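Local atomic coordinates of hydrazine synthase alpha subunit (Candidatus Kuenenia stuttgartiensis, PDB entry 5C2V), a protein that catalyses, as part of the hydrazine synthase complex, the condensation of hydroxylamine with ammonia to hydrazine, and binds two c-type hemes. Residues D[359-364]-D[374-379]; D[438-443]-D[558-563]; D[117-122]-D[166-171]; D[587-592]-D[628-633]. One frame throughout, in Å; residues are numbered along the deposited sequence.

Interaction 1: D[359-364]-D[374-379]; sequences GIYWFN and VYDDPN. With CA (calcium ion), chain B.
A classic beta bulge on a propeller blade leads straight into a calcium site here: Val-374 and Tyr-375 both face Ile-360 of strand 359-364. Ile-360 N donates to Tyr-375 O at 3.1 Å, and Val-374 N returns a bond to Ile-360 O at 2.8 Å; Tyr-375 N adds a weak one to the same oxygen. At the bulge itself the side-chain contact is apolar. Val-374 keeps CG2 anti to its carbonyl carbon, and that methyl lies over one face of the Trp-362 indole, 3.9 Å from the centroid of the five-membered ring, a CH-pi contact. Val-374 CB meets Ile-360 CG2 at 3.9 Å. Past the bulge, Asp-376 has CG anti to the backbone N (chi1 -175°), and OD2 of its carboxylate binds calcium at 2.4 Å. The other oxygen, OD1, is 3.3 Å from Tyr-361 OH, with phenol ring and carboxylate planes 56° apart. Gly-359 runs close by, its CA 3.7 Å from Asp-376 OD2. Asp-377 gives the metal its backbone O at 2.3 Å; Phe-358 O, Trp-380 O and Asp-382 OD2 complete the protein ligands. Asp-377 OD1 also accepts from Asn-379 N, an Asx turn. The calcium thus pins the outgoing chain between one four-stranded blade and strand 381-387, which pairs with the N-terminal strand 31-37 in the closure typical of a beta-propeller.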
# COMPACT_ATOMS: atom_id res chain seq x y z
N GLY D 359 -19.26 -2.90 28.57
CA GLY D 359 -19.20 -2.97 30.02
C GLY D 359 -17.78 -2.93 30.54
O GLY D 359 -16.83 -2.99 29.75
N ILE D 360 -17.61 -2.82 31.85
CA ILE D 360 -16.28 -2.77 32.44
C ILE D 360 -15.81 -4.17 32.84
O ILE D 360 -16.51 -4.90 33.53
CB ILE D 360 -16.25 -1.84 33.67
CG1 ILE D 360 -16.80 -0.46 33.31
CG2 ILE D 360 -14.83 -1.73 34.21
CD1 ILE D 360 -16.05 0.22 32.19
N TYR D 361 -14.61 -4.53 32.39
CA TYR D 361 -14.07 -5.86 32.64
C TYR D 361 -12.59 -5.82 33.03
O TYR D 361 -11.84 -4.96 32.57
CB TYR D 361 -14.24 -6.75 31.40
CG TYR D 361 -15.67 -6.97 30.97
CD1 TYR D 361 -16.32 -6.05 30.16
CD2 TYR D 361 -16.37 -8.11 31.36
CE1 TYR D 361 -17.63 -6.25 29.75
CE2 TYR D 361 -17.68 -8.31 30.96
CZ TYR D 361 -18.30 -7.38 30.16
OH TYR D 361 -19.60 -7.58 29.76
N TRP D 362 -12.19 -6.76 33.88
CA TRP D 362 -10.77 -6.98 34.16
C TRP D 362 -10.14 -7.69 32.97
O TRP D 362 -10.65 -8.71 32.52
CB TRP D 362 -10.58 -7.81 35.43
CG TRP D 362 -10.83 -7.05 36.70
CD1 TRP D 362 -11.85 -7.24 37.58
CD2 TRP D 362 -10.03 -5.99 37.22
NE1 TRP D 362 -11.75 -6.35 38.62
CE2 TRP D 362 -10.64 -5.57 38.43
CE3 TRP D 362 -8.87 -5.34 36.80
CZ2 TRP D 362 -10.12 -4.54 39.21
CZ3 TRP D 362 -8.36 -4.32 37.57
CH2 TRP D 362 -8.98 -3.93 38.76
N PHE D 363 -9.03 -7.16 32.47
CA PHE D 363 -8.40 -7.76 31.29
C PHE D 363 -7.56 -8.97 31.67
O PHE D 363 -6.97 -9.03 32.75
CB PHE D 363 -7.54 -6.73 30.56
CG PHE D 363 -7.10 -7.17 29.19
CD1 PHE D 363 -7.94 -7.02 28.10
CD2 PHE D 363 -5.85 -7.74 29.00
CE1 PHE D 363 -7.55 -7.43 26.84
CE2 PHE D 363 -5.45 -8.15 27.74
CZ PHE D 363 -6.30 -7.99 26.66
N ASN D 364 -7.50 -9.94 30.76
CA ASN D 364 -6.68 -11.13 30.94
C ASN D 364 -5.61 -11.20 29.86
O ASN D 364 -5.91 -11.33 28.67
CB ASN D 364 -7.54 -12.39 30.93
CG ASN D 364 -6.80 -13.62 31.44
OD1 ASN D 364 -5.61 -13.80 31.18
ND2 ASN D 364 -7.51 -14.48 32.16
N VAL D 374 -16.77 -6.62 35.78
CA VAL D 374 -16.80 -5.69 36.90
C VAL D 374 -18.22 -5.17 37.08
O VAL D 374 -18.92 -5.55 38.03
CB VAL D 374 -15.83 -4.51 36.69
CG1 VAL D 374 -15.89 -3.56 37.88
CG2 VAL D 374 -14.42 -5.02 36.47
N TYR D 375 -18.64 -4.30 36.18
CA TYR D 375 -20.03 -3.83 36.14
C TYR D 375 -20.52 -3.71 34.70
O TYR D 375 -19.93 -2.98 33.90
CB TYR D 375 -20.16 -2.49 36.87
CG TYR D 375 -21.57 -1.96 36.95
CD1 TYR D 375 -22.47 -2.45 37.89
CD2 TYR D 375 -22.00 -0.96 36.08
CE1 TYR D 375 -23.76 -1.96 37.96
CE2 TYR D 375 -23.29 -0.46 36.15
CZ TYR D 375 -24.17 -0.97 37.09
OH TYR D 375 -25.45 -0.48 37.16
N ASP D 376 -21.59 -4.42 34.37
CA ASP D 376 -22.21 -4.27 33.06
C ASP D 376 -23.72 -4.05 33.18
O ASP D 376 -24.46 -4.96 33.58
CB ASP D 376 -21.92 -5.48 32.18
CG ASP D 376 -22.44 -5.31 30.76
OD1 ASP D 376 -22.63 -6.33 30.06
OD2 ASP D 376 -22.66 -4.15 30.33
N ASP D 377 -24.16 -2.86 32.82
CA ASP D 377 -25.58 -2.54 32.78
C ASP D 377 -26.06 -2.73 31.35
O ASP D 377 -25.47 -2.19 30.43
CB ASP D 377 -25.83 -1.10 33.26
CG ASP D 377 -27.29 -0.80 33.54
OD1 ASP D 377 -28.18 -1.47 32.96
OD2 ASP D 377 -27.57 0.11 34.35
N PRO D 378 -27.12 -3.53 31.16
CA PRO D 378 -27.69 -3.72 29.82
C PRO D 378 -28.26 -2.44 29.21
O PRO D 378 -28.45 -2.38 27.99
CB PRO D 378 -28.81 -4.74 30.07
CG PRO D 378 -28.38 -5.48 31.29
CD PRO D 378 -27.69 -4.46 32.15
N ASN D 379 -28.52 -1.43 30.03
CA ASN D 379 -29.12 -0.19 29.55
C ASN D 379 -28.09 0.91 29.25
O ASN D 379 -28.46 1.99 28.81
CB ASN D 379 -30.13 0.34 30.57
CG ASN D 379 -31.31 -0.60 30.76
OD1 ASN D 379 -31.19 -1.81 30.54
ND2 ASN D 379 -32.45 -0.05 31.16
CA CA B . -23.34 -2.02 29.55

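Interaction 2: D[438-443]-D[558-563]; sequences LSDQPV and GCHYGS. With ZN (zinc ion), chain C; HEC (heme c), chain E.
The CXXCH heme-binding motif of the middle-domain heme c meets loop 438-443 here, with Asp-440 gripping His-560 and Leu-438 covering Tyr-561. Cys-559 SG is the thioether sulfur on CAC of the heme; Cys-556 makes the other covalent link. In an ordinary c-type cytochrome the histidine of this motif binds the iron, but here Tyr-564 is the axial ligand and His-560 turns to a zinc ion. Its CG stands anti to the backbone N (chi1 -161°), the ring runs beside the porphyrin with CD2 3.3 Å from C3D, and NE2 takes the zinc. Heme propionate O2A, a water and Cys-276 SG complete the metal's ligands. The opposite nitrogen is the one loop 438-443 holds: ND1 donates to Asp-440 OD1 at 2.9 Å, nearly straight at 169°. The oxygen lies in the imidazole plane and is met on its syn side, so metal and carboxylate together fix the ring's rotation. Cys-559 N donates to Leu-438 O at 2.6 Å, while Ser-439 OG makes a weak bond to Cys-559 O and accepts from Gln-441 N, an ST turn. On the far side from the zinc, Tyr-561 OH is bonded to Arg-567, and Asp-303 of the neighbouring beta subunit packs on this tyrosine. One face of its ring receives Leu-438 CD2 in a CH-pi contact, 3.8 Å from the centroid and offset toward the rim, while Leu-438 CG approaches Tyr-561 CD1 at 3.5 Å.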
# COMPACT_ATOMS: atom_id res chain seq x y z
N LEU D 438 20.20 15.08 3.74
CA LEU D 438 20.27 13.83 4.50
C LEU D 438 18.88 13.26 4.75
O LEU D 438 18.07 13.87 5.44
CB LEU D 438 21.00 14.06 5.82
CG LEU D 438 21.19 12.85 6.73
CD1 LEU D 438 22.11 11.82 6.10
CD2 LEU D 438 21.71 13.28 8.09
N SER D 439 18.62 12.07 4.20
CA SER D 439 17.29 11.46 4.32
C SER D 439 17.34 9.94 4.27
O SER D 439 18.28 9.35 3.74
CB SER D 439 16.38 11.97 3.20
OG SER D 439 15.06 11.49 3.38
N ASP D 440 16.32 9.31 4.84
CA ASP D 440 16.15 7.86 4.74
C ASP D 440 15.21 7.53 3.59
O ASP D 440 14.92 6.36 3.32
CB ASP D 440 15.63 7.27 6.06
CG ASP D 440 14.18 7.63 6.33
OD1 ASP D 440 13.68 8.63 5.78
OD2 ASP D 440 13.54 6.90 7.12
N GLN D 441 14.72 8.57 2.92
CA GLN D 441 13.78 8.41 1.82
C GLN D 441 14.50 8.21 0.49
O GLN D 441 15.52 8.84 0.24
CB GLN D 441 12.84 9.62 1.73
CG GLN D 441 11.89 9.75 2.91
CD GLN D 441 10.93 8.58 3.01
OE1 GLN D 441 10.85 7.91 4.04
NE2 GLN D 441 10.19 8.34 1.93
N PRO D 442 13.96 7.32 -0.36
CA PRO D 442 14.54 7.05 -1.67
C PRO D 442 14.08 8.04 -2.73
O PRO D 442 13.30 8.95 -2.42
CB PRO D 442 14.03 5.65 -1.99
CG PRO D 442 12.68 5.62 -1.35
CD PRO D 442 12.79 6.46 -0.09
N VAL D 443 14.55 7.88 -3.96
CA VAL D 443 14.06 8.67 -5.07
C VAL D 443 12.76 8.05 -5.59
O VAL D 443 12.72 6.87 -5.91
CB VAL D 443 15.08 8.75 -6.22
CG1 VAL D 443 14.51 9.52 -7.39
CG2 VAL D 443 16.37 9.40 -5.73
N GLY D 558 18.63 16.14 9.89
CA GLY D 558 18.47 15.95 8.46
C GLY D 558 17.03 16.08 8.01
O GLY D 558 16.17 16.51 8.78
N CYS D 559 16.78 15.70 6.77
CA CYS D 559 15.44 15.78 6.22
C CYS D 559 14.82 14.39 6.33
O CYS D 559 15.11 13.51 5.54
CB CYS D 559 15.49 16.27 4.77
SG CYS D 559 13.95 16.27 3.85
N HIS D 560 13.92 14.24 7.30
CA HIS D 560 13.39 12.94 7.71
C HIS D 560 14.48 11.87 7.81
O HIS D 560 14.32 10.77 7.29
CB HIS D 560 12.28 12.48 6.75
CG HIS D 560 11.39 11.43 7.33
ND1 HIS D 560 11.61 10.08 7.15
CD2 HIS D 560 10.28 11.53 8.10
CE1 HIS D 560 10.67 9.39 7.78
NE2 HIS D 560 9.85 10.25 8.36
N TYR D 561 15.59 12.20 8.46
CA TYR D 561 16.70 11.26 8.60
C TYR D 561 16.44 10.26 9.73
O TYR D 561 17.04 9.18 9.76
CB TYR D 561 18.02 12.00 8.83
CG TYR D 561 19.14 11.13 9.36
CD1 TYR D 561 19.79 10.22 8.55
CD2 TYR D 561 19.54 11.23 10.69
CE1 TYR D 561 20.81 9.42 9.04
CE2 TYR D 561 20.56 10.44 11.19
CZ TYR D 561 21.19 9.54 10.36
OH TYR D 561 22.21 8.75 10.85
N GLY D 562 15.54 10.61 10.64
CA GLY D 562 15.24 9.75 11.77
C GLY D 562 15.79 10.24 13.09
O GLY D 562 15.69 9.55 14.11
N SER D 563 16.38 11.43 13.09
CA SER D 563 16.88 12.03 14.33
C SER D 563 15.74 12.29 15.29
O SER D 563 15.92 12.24 16.50
CB SER D 563 17.64 13.33 14.05
OG SER D 563 16.75 14.39 13.75
ZN ZN C . 7.91 9.86 8.91
FE HEC E . 10.60 16.48 8.92
CHA HEC E . 7.98 14.24 8.78
CHB HEC E . 9.78 17.20 12.17
CHC HEC E . 12.95 19.01 8.97
CHD HEC E . 11.29 15.93 5.61
NA HEC E . 9.15 15.84 10.23
C1A HEC E . 8.16 14.91 9.96
C2A HEC E . 7.35 14.77 11.15
C3A HEC E . 7.84 15.59 12.09
C4A HEC E . 8.99 16.28 11.53
CMA HEC E . 7.29 15.77 13.52
CAA HEC E . 6.13 13.84 11.29
CBA HEC E . 6.53 12.55 12.00
CGA HEC E . 7.46 11.73 11.14
O1A HEC E . 8.52 11.29 11.65
O2A HEC E . 7.14 11.51 9.94
NB HEC E . 11.16 17.96 10.28
C1B HEC E . 10.86 17.86 11.63
C2B HEC E . 11.90 18.55 12.36
C3B HEC E . 12.77 19.06 11.49
C4B HEC E . 12.33 18.69 10.16
CMB HEC E . 11.97 18.70 13.90
CAB HEC E . 14.03 19.87 11.86
CBB HEC E . 13.88 21.32 11.35
NC HEC E . 11.93 17.28 7.56
C1C HEC E . 12.73 18.39 7.76
C2C HEC E . 13.37 18.70 6.50
C3C HEC E . 12.83 17.93 5.56
C4C HEC E . 11.97 16.97 6.21
CMC HEC E . 14.25 19.95 6.24
CAC HEC E . 13.18 17.97 4.05
CBC HEC E . 11.95 18.42 3.25
ND HEC E . 9.76 15.28 7.43
C1D HEC E . 10.24 15.20 6.13
C2D HEC E . 9.47 14.23 5.38
C3D HEC E . 8.43 13.70 6.38
C4D HEC E . 8.69 14.41 7.61
CMD HEC E . 9.66 13.82 3.91
CAD HEC E . 7.34 12.64 6.13
CBD HEC E . 6.34 13.21 5.13
CGD HEC E . 5.28 12.18 4.85
O1D HEC E . 4.48 12.40 3.90
O2D HEC E . 5.23 11.14 5.56
O HOH W 1 6.76 9.58 7.18

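Interaction 3: D[117-122]-D[166-171]; sequences QMTDLK and IIFSGS
Met-118 reaches across to Ile-166 with its last carbon. CB points toward strand 166-171, CG lies beside the backbone N (chi1 -56°), and bends at chi2 and chi3 fold SD and then CE round. Of these atoms CB, CG and SD stay more than 4.2 Å from the strand; CE alone arrives, 4.1 Å from Ile-166 CD1, the two side chains crossing at about a right angle. The methionine side chain also touches Ile-105 and Glu-107 of strand 103-109, and Leu-190, which in turn touches Ile-166. One residue on, Thr-119 and Phe-168 reach toward each other tip to tip. Thr-119 CG2 comes to 3.9 Å from Phe-168 CZ and 4.0 Å from its CE1, meeting the ring obliquely. With chi1 at 51° the threonine hydroxyl sits between the backbone N and the carbonyl carbon, while the methyl is left to face the phenylalanine; OG1 bonds to Ile-105 N and to Gln-104 OE1. Phe-168 also meets the ring of Tyr-188. Further along, Leu-121 CD2 reaches Ser-171 O at 4.3 Å. The two backbones run the same way, 14° apart, and stay well separated, so the contact is made mostly by side chains. Segment 117-122 links strand 116-117, at the edge of one sheet, to strand 124-131 of the next, which pairs with strand 154-171: an inter-blade linker packed on the next blade, as is typical of a beta-propeller.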
# COMPACT_ATOMS: atom_id res chain seq x y z
N GLN D 117 -15.82 25.23 37.67
CA GLN D 117 -15.77 25.33 36.21
C GLN D 117 -14.41 25.83 35.70
O GLN D 117 -14.02 26.96 35.97
CB GLN D 117 -16.87 26.25 35.70
CG GLN D 117 -16.95 26.35 34.19
CD GLN D 117 -18.02 27.31 33.72
OE1 GLN D 117 -18.87 27.74 34.50
NE2 GLN D 117 -17.98 27.66 32.44
N MET D 118 -13.71 24.97 34.97
CA MET D 118 -12.37 25.28 34.48
C MET D 118 -12.33 26.11 33.18
O MET D 118 -11.53 27.03 33.06
CB MET D 118 -11.58 23.99 34.28
CG MET D 118 -11.51 23.15 35.54
SD MET D 118 -11.15 24.18 36.97
CE MET D 118 -9.42 24.54 36.69
N THR D 119 -13.19 25.78 32.22
CA THR D 119 -13.12 26.41 30.90
C THR D 119 -14.41 27.09 30.45
O THR D 119 -15.49 26.50 30.53
CB THR D 119 -12.73 25.38 29.81
OG1 THR D 119 -13.59 24.24 29.90
CG2 THR D 119 -11.29 24.94 29.99
N ASP D 120 -14.31 28.34 30.03
CA ASP D 120 -15.41 29.05 29.38
C ASP D 120 -15.31 29.07 27.85
O ASP D 120 -16.09 29.76 27.20
CB ASP D 120 -15.53 30.48 29.91
CG ASP D 120 -16.96 30.99 29.88
OD1 ASP D 120 -17.88 30.15 29.92
OD2 ASP D 120 -17.16 32.22 29.81
N LEU D 121 -14.36 28.32 27.30
CA LEU D 121 -13.97 28.43 25.88
C LEU D 121 -15.15 28.41 24.91
O LEU D 121 -16.14 27.72 25.14
CB LEU D 121 -13.01 27.29 25.51
CG LEU D 121 -12.56 27.20 24.04
CD1 LEU D 121 -11.63 28.34 23.68
CD2 LEU D 121 -11.94 25.85 23.71
N LYS D 122 -15.03 29.17 23.83
CA LYS D 122 -16.06 29.19 22.81
C LYS D 122 -15.68 28.07 21.86
O LYS D 122 -14.78 28.21 21.03
CB LYS D 122 -16.08 30.55 22.11
CG LYS D 122 -17.28 30.87 21.24
CD LYS D 122 -17.06 32.20 20.51
CE LYS D 122 -16.57 33.28 21.47
NZ LYS D 122 -16.26 34.57 20.78
N ILE D 166 -3.62 21.75 33.92
CA ILE D 166 -4.54 20.82 33.26
C ILE D 166 -4.33 20.83 31.75
O ILE D 166 -4.55 21.84 31.08
CB ILE D 166 -6.01 21.15 33.57
CG1 ILE D 166 -6.31 20.88 35.04
CG2 ILE D 166 -6.93 20.33 32.69
CD1 ILE D 166 -7.77 21.06 35.41
N ILE D 167 -3.90 19.69 31.21
CA ILE D 167 -3.72 19.55 29.78
C ILE D 167 -4.97 18.91 29.18
O ILE D 167 -5.32 17.79 29.54
CB ILE D 167 -2.49 18.69 29.43
CG1 ILE D 167 -1.28 19.12 30.26
CG2 ILE D 167 -2.19 18.76 27.94
CD1 ILE D 167 -0.85 20.55 30.03
N PHE D 168 -5.63 19.61 28.27
CA PHE D 168 -6.85 19.06 27.68
C PHE D 168 -6.91 19.26 26.18
O PHE D 168 -6.13 20.02 25.61
CB PHE D 168 -8.09 19.68 28.34
CG PHE D 168 -8.35 21.11 27.96
CD1 PHE D 168 -7.72 22.14 28.63
CD2 PHE D 168 -9.23 21.42 26.93
CE1 PHE D 168 -7.96 23.46 28.28
CE2 PHE D 168 -9.47 22.73 26.58
CZ PHE D 168 -8.84 23.76 27.25
N SER D 169 -7.83 18.56 25.52
CA SER D 169 -8.03 18.74 24.09
C SER D 169 -9.23 19.65 23.86
O SER D 169 -10.25 19.53 24.52
CB SER D 169 -8.25 17.39 23.41
OG SER D 169 -8.49 17.56 22.02
N GLY D 170 -9.10 20.57 22.91
CA GLY D 170 -10.18 21.49 22.63
C GLY D 170 -10.20 22.02 21.21
O GLY D 170 -9.16 22.09 20.55
N SER D 171 -11.38 22.41 20.75
CA SER D 171 -11.55 22.89 19.39
C SER D 171 -12.47 24.11 19.35
O SER D 171 -13.46 24.15 20.07
CB SER D 171 -12.11 21.78 18.50
OG SER D 171 -12.54 22.30 17.25

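Interaction 4: D[587-592]-D[628-633]; sequences HYDSPF and TTSQPV
Thr-628 sets its hydroxyl over one face of the His-587 imidazole, OG1 standing 3.3 Å from CG and closer still to ND1. The two side chains cross obliquely, and the backbones are tied beside them: His-587 N donates to Thr-628 O at 2.8 Å. Phe-592, at the other end, is turned differently. Its ring presents CD1 to Pro-632 O, 3.1 Å away and met obliquely, while Thr-629 CG2 lies near the ring plane at the edge, 4.2 Å from CE1; Trp-428 meets the same phenylalanine edge-to-face. Neither segment is helix or strand: they are two loops running side by side in the same direction. Segment 587-592 rests on strands 428-433, 503-510 and 517-522, Ser-590 OG bonding to Ser-520 OG, and segment 628-633 lies in the cytochrome c family region, ahead of helix 646-657. Between the aromatic ends the contact is polar. Thr-629 OG1, anti to its backbone N (chi1 -169°), donates to Tyr-588 O, and Ser-630 OG points to Asp-589 OD1; both pairs are modelled very short, and their lengths are not to be trusted. Asp-589 OD2 is held by Asp-583 N. Gln-631 is bent at chi2 (-64°), which brings CD back over segment 587-592, and NE2 donates to Asp-589 O at 2.8 Å, approaching 18° from the carbonyl plane. Gln-631 CG lies near Asp-589 O and Ser-590 O. Tyr-588 heads the other way, its OH bonded to Tyr-551 O and its side chain touching Trp-85 of the neighbouring gamma subunit.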
# COMPACT_ATOMS: atom_id res chain seq x y z
N HIS D 587 18.20 38.24 20.75
CA HIS D 587 17.59 36.95 21.01
C HIS D 587 18.06 35.93 19.98
O HIS D 587 18.51 34.84 20.32
CB HIS D 587 16.06 37.04 20.98
CG HIS D 587 15.47 37.76 22.16
ND1 HIS D 587 14.46 38.69 22.03
CD2 HIS D 587 15.74 37.68 23.48
CE1 HIS D 587 14.14 39.15 23.23
NE2 HIS D 587 14.90 38.55 24.12
N TYR D 588 17.96 36.32 18.71
CA TYR D 588 18.44 35.50 17.59
C TYR D 588 19.02 36.37 16.49
O TYR D 588 18.44 37.40 16.12
CB TYR D 588 17.32 34.63 17.02
CG TYR D 588 16.92 33.47 17.90
CD1 TYR D 588 17.79 32.41 18.13
CD2 TYR D 588 15.66 33.42 18.47
CE1 TYR D 588 17.42 31.34 18.92
CE2 TYR D 588 15.28 32.36 19.27
CZ TYR D 588 16.16 31.32 19.49
OH TYR D 588 15.78 30.26 20.28
N ASP D 589 20.18 35.97 15.97
CA ASP D 589 20.80 36.68 14.86
C ASP D 589 20.53 36.03 13.50
O ASP D 589 21.07 36.46 12.49
CB ASP D 589 22.31 36.80 15.09
CG ASP D 589 22.64 37.59 16.34
OD1 ASP D 589 22.46 38.83 16.32
OD2 ASP D 589 23.08 36.98 17.33
N SER D 590 19.72 34.98 13.49
CA SER D 590 19.39 34.29 12.24
C SER D 590 18.45 35.12 11.38
O SER D 590 17.56 35.80 11.90
CB SER D 590 18.78 32.92 12.53
OG SER D 590 17.62 33.04 13.34
N PRO D 591 18.64 35.08 10.05
CA PRO D 591 17.81 35.85 9.10
C PRO D 591 16.37 35.37 9.05
O PRO D 591 16.10 34.18 9.20
CB PRO D 591 18.50 35.60 7.75
CG PRO D 591 19.88 35.15 8.09
CD PRO D 591 19.74 34.38 9.37
N PHE D 592 15.44 36.31 8.85
CA PHE D 592 14.03 35.98 8.67
C PHE D 592 13.76 35.49 7.25
O PHE D 592 14.51 35.81 6.33
CB PHE D 592 13.15 37.18 9.00
CG PHE D 592 13.10 37.51 10.47
CD1 PHE D 592 14.04 38.36 11.04
CD2 PHE D 592 12.13 36.96 11.28
CE1 PHE D 592 13.99 38.66 12.38
CE2 PHE D 592 12.08 37.25 12.63
CZ PHE D 592 13.01 38.10 13.18
N THR D 628 16.57 43.99 19.46
CA THR D 628 16.81 42.65 20.00
C THR D 628 17.16 41.62 18.93
O THR D 628 17.28 40.43 19.23
CB THR D 628 15.59 42.15 20.80
OG1 THR D 628 15.92 40.92 21.46
CG2 THR D 628 14.41 41.91 19.88
N THR D 629 17.29 42.05 17.68
CA THR D 629 17.86 41.20 16.65
C THR D 629 18.67 42.01 15.64
O THR D 629 18.40 43.19 15.42
CB THR D 629 16.78 40.39 15.90
OG1 THR D 629 17.40 39.40 15.08
CG2 THR D 629 15.92 41.30 15.03
N SER D 630 19.68 41.38 15.05
CA SER D 630 20.57 42.05 14.10
C SER D 630 19.95 42.17 12.71
O SER D 630 20.22 43.12 11.99
CB SER D 630 21.90 41.30 14.01
OG SER D 630 22.37 40.93 15.30
N GLN D 631 19.14 41.18 12.35
CA GLN D 631 18.61 41.08 10.99
C GLN D 631 17.30 41.85 10.81
O GLN D 631 16.54 42.03 11.77
CB GLN D 631 18.39 39.61 10.62
CG GLN D 631 19.53 38.70 11.04
CD GLN D 631 20.84 39.02 10.33
OE1 GLN D 631 20.86 39.69 9.30
NE2 GLN D 631 21.94 38.53 10.89
N PRO D 632 17.05 42.33 9.58
CA PRO D 632 15.78 42.99 9.23
C PRO D 632 14.59 42.09 9.54
O PRO D 632 14.67 40.88 9.38
CB PRO D 632 15.91 43.22 7.73
CG PRO D 632 17.38 43.29 7.48
CD PRO D 632 17.99 42.32 8.45
N VAL D 633 13.49 42.70 9.99
CA VAL D 633 12.31 41.93 10.39
C VAL D 633 11.35 41.77 9.21
O VAL D 633 10.75 42.74 8.76
CB VAL D 633 11.58 42.62 11.55
CG1 VAL D 633 10.36 41.80 11.96
CG2 VAL D 633 12.52 42.82 12.72

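In the fold
Along the chain the contacts follow one another in series: interaction 3, then 1, 2 and 4, with no touch between any two. Interactions 3 and 1 both belong to the N-terminal beta-propeller, their centres about 30 Å apart: one lies between successive blades, the other at the calcium-bound passage where the last strand returns to the first blade. Interaction 2, at the middle-domain heme and zinc, is centred about 37 Å from interaction 3, on the opposite side of the chain's centre. The centres of interactions 2 and 4 are about 29 Å apart. Interaction 4 joins a loop resting on the middle strands to one in the cytochrome c family region; about 59 Å separate the centres of interactions 4 and 1. Of the four, interaction 2 holds heme-binding residues.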